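Long-range contact in glyoxalase family protein (Listeria monocytogenes, PDB 2P7L), which probably catalyses the hydration of the antibiotic fosfomycin at a manganese centre, as a member of the fosfomycin resistance protein family: residues A[105-110]-A[117-122]. Residues are numbered along the deposited sequence; the frame is centred on the assembly and turned at random.
Sequences RSIYFY and FELHAG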
loop_
_atom_site.group_PDB
_atom_site.type_symbol
_atom_site.label_atom_id
_atom_site.label_comp_id
_atom_site.label_asym_id
_atom_site.label_seq_id
_atom_site.Cartn_x
_atom_site.Cartn_y
_atom_site.Cartn_z
ATOM N N ARG A 105 6.053 -14.020 -12.151
ATOM C CA ARG A 105 5.597 -13.017 -13.115
ATOM C C ARG A 105 4.734 -11.940 -12.460
ATOM O O ARG A 105 4.023 -12.191 -11.492
ATOM C CB ARG A 105 4.783 -13.681 -14.227
ATOM C CG ARG A 105 5.499 -14.796 -14.951
ATOM C CD ARG A 105 4.577 -15.492 -15.942
ATOM N NE ARG A 105 4.140 -14.598 -17.015
ATOM C CZ ARG A 105 3.258 -14.935 -17.955
ATOM N NH1 ARG A 105 2.716 -16.146 -17.953
ATOM N NH2 ARG A 105 2.914 -14.060 -18.893
ATOM N N SER A 106 4.802 -10.736 -13.001
ATOM C CA SER A 106 4.008 -9.631 -12.494
ATOM C C SER A 106 3.618 -8.735 -13.665
ATOM O O SER A 106 4.308 -8.701 -14.671
ATOM C CB SER A 106 4.818 -8.804 -11.484
ATOM O OG SER A 106 4.848 -9.413 -10.206
ATOM N N ILE A 107 2.491 -8.048 -13.556
ATOM C CA ILE A 107 2.122 -7.097 -14.596
ATOM C C ILE A 107 1.899 -5.806 -13.846
ATOM O O ILE A 107 1.412 -5.806 -12.714
ATOM C CB ILE A 107 0.848 -7.507 -15.415
ATOM C CG1 ILE A 107 -0.313 -7.842 -14.491
ATOM C CG2 ILE A 107 1.178 -8.685 -16.329
ATOM C CD1 ILE A 107 -1.463 -8.542 -15.217
ATOM N N TYR A 108 2.306 -4.706 -14.455
ATOM C CA TYR A 108 2.161 -3.404 -13.824
ATOM C C TYR A 108 1.385 -2.482 -14.751
ATOM O O TYR A 108 1.580 -2.508 -15.962
ATOM C CB TYR A 108 3.540 -2.792 -13.530
ATOM C CG TYR A 108 4.455 -3.663 -12.691
ATOM C CD1 TYR A 108 5.006 -4.839 -13.209
ATOM C CD2 TYR A 108 4.774 -3.311 -11.379
ATOM C CE1 TYR A 108 5.855 -5.637 -12.437
ATOM C CE2 TYR A 108 5.618 -4.101 -10.602
ATOM C CZ TYR A 108 6.155 -5.256 -11.135
ATOM O OH TYR A 108 7.003 -6.021 -10.376
ATOM N N PHE A 109 0.521 -1.658 -14.169
ATOM C CA PHE A 109 -0.297 -0.730 -14.942
ATOM C C PHE A 109 -0.736 0.404 -14.022
ATOM O O PHE A 109 -0.733 0.260 -12.791
ATOM C CB PHE A 109 -1.516 -1.470 -15.516
ATOM C CG PHE A 109 -2.428 -2.041 -14.464
ATOM C CD1 PHE A 109 -3.523 -1.318 -14.004
ATOM C CD2 PHE A 109 -2.183 -3.294 -13.920
ATOM C CE1 PHE A 109 -4.363 -1.837 -13.016
ATOM C CE2 PHE A 109 -3.016 -3.826 -12.933
ATOM C CZ PHE A 109 -4.106 -3.099 -12.483
ATOM N N TYR A 110 -1.110 1.536 -14.610
ATOM C CA TYR A 110 -1.530 2.682 -13.814
ATOM C C TYR A 110 -3.016 2.919 -13.856
ATOM O O TYR A 110 -3.723 2.345 -14.673
ATOM C CB TYR A 110 -0.866 3.967 -14.308
ATOM C CG TYR A 110 0.643 4.011 -14.212
ATOM C CD1 TYR A 110 1.439 3.482 -15.219
ATOM C CD2 TYR A 110 1.272 4.630 -13.128
ATOM C CE1 TYR A 110 2.832 3.575 -15.156
ATOM C CE2 TYR A 110 2.656 4.723 -13.054
ATOM C CZ TYR A 110 3.427 4.198 -14.068
ATOM O OH TYR A 110 4.790 4.303 -14.004
ATOM N N PHE A 117 -0.176 -0.036 -9.969
ATOM C CA PHE A 117 -0.712 -1.228 -9.347
ATOM C C PHE A 117 0.065 -2.416 -9.888
ATOM O O PHE A 117 0.505 -2.400 -11.035
ATOM C CB PHE A 117 -2.199 -1.415 -9.679
ATOM C CG PHE A 117 -3.112 -0.413 -9.027
ATOM C CD1 PHE A 117 -3.480 0.755 -9.693
ATOM C CD2 PHE A 117 -3.621 -0.645 -7.759
ATOM C CE1 PHE A 117 -4.346 1.679 -9.107
ATOM C CE2 PHE A 117 -4.487 0.271 -7.165
ATOM C CZ PHE A 117 -4.849 1.442 -7.852
ATOM N N GLU A 118 0.243 -3.446 -9.064
ATOM C CA GLU A 118 0.938 -4.647 -9.505
ATOM C C GLU A 118 0.085 -5.886 -9.264
ATOM O O GLU A 118 -0.627 -5.973 -8.272
ATOM C CB GLU A 118 2.275 -4.820 -8.766
ATOM C CG GLU A 118 2.869 -6.236 -8.895
ATOM C CD GLU A 118 4.210 -6.419 -8.169
ATOM O OE1 GLU A 118 4.548 -5.610 -7.281
ATOM O OE2 GLU A 118 4.913 -7.390 -8.480
ATOM N N LEU A 119 0.150 -6.827 -10.198
ATOM C CA LEU A 119 -0.557 -8.085 -10.063
ATOM C C LEU A 119 0.584 -9.088 -10.087
ATOM O O LEU A 119 1.231 -9.286 -11.115
ATOM C CB LEU A 119 -1.530 -8.319 -11.222
ATOM C CG LEU A 119 -2.726 -7.357 -11.244
ATOM C CD1 LEU A 119 -3.728 -7.796 -12.320
ATOM C CD2 LEU A 119 -3.396 -7.353 -9.909
ATOM N N HIS A 120 0.832 -9.694 -8.931
ATOM C CA HIS A 120 1.928 -10.639 -8.749
ATOM C C HIS A 120 1.470 -12.087 -8.681
ATOM O O HIS A 120 0.546 -12.420 -7.943
ATOM C CB HIS A 120 2.684 -10.255 -7.467
ATOM C CG HIS A 120 3.895 -11.087 -7.192
ATOM N ND1 HIS A 120 4.886 -11.292 -8.128
ATOM C CD2 HIS A 120 4.301 -11.723 -6.068
ATOM C CE1 HIS A 120 5.853 -12.017 -7.592
ATOM N NE2 HIS A 120 5.523 -12.291 -6.341
ATOM N N ALA A 121 2.131 -12.945 -9.450
ATOM C CA ALA A 121 1.800 -14.365 -9.477
ATOM C C ALA A 121 2.821 -15.193 -8.700
ATOM O O ALA A 121 2.893 -16.408 -8.855
ATOM C CB ALA A 121 1.723 -14.861 -10.925
ATOM N N GLY A 122 3.609 -14.542 -7.860
ATOM C CA GLY A 122 4.594 -15.283 -7.097
ATOM C C GLY A 122 4.201 -15.451 -5.645
ATOM O O GLY A 122 3.203 -14.892 -5.197
#
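S106 stands between two side chains of the neighbouring strand: its OG gives a hydrogen bond to E118 OE2 at 2.7 Å and takes one from H120 ND1 at 2.8 Å. OE2 receives it through its anti lone pair, directed away from OE1; the imidazole N-H is bent, 147° at the hydrogen, with OG 19° out of the ring plane. H120 gets there because its CG is anti to the backbone N (chi1 -176°), and G122 N lies over the centre of one ring face. Y108 flanks the E118 side chain, the two pointing the same way, with E118 CG over a face of the phenol ring 4.3 Å from its centroid. H7 of the second subunit packs on this glutamate.

The backbones of 106-110 and 117-120 form an antiparallel hairpin. I107 N bonds to L119 O and L119 N to I107 O; F109 N bonds to F117 O and F117 N to F109 O (2.9 Å), and A121 N adds a bond to R105 O (2.9 Å). On the sheet face opposite E118, F117 CB sits over the F109 ring, 4.1 Å from its centroid, while L119 CG meets that ring's edge and I107 CG1 lies 3.5 Å from L119 CB. Helices 15-26 and 79-88 cover this apolar side.

E118 and H69, with H7 of the second subunit, are likely manganese ligands. In this model E118 OE1 is hydrogen-bonded to H69 NE2, a bond that would probably give way on metal binding; the chain of hydrogen bonds from H120 through S106 to OE2 is consistent with a second shell that fixes the carboxylate's rotation.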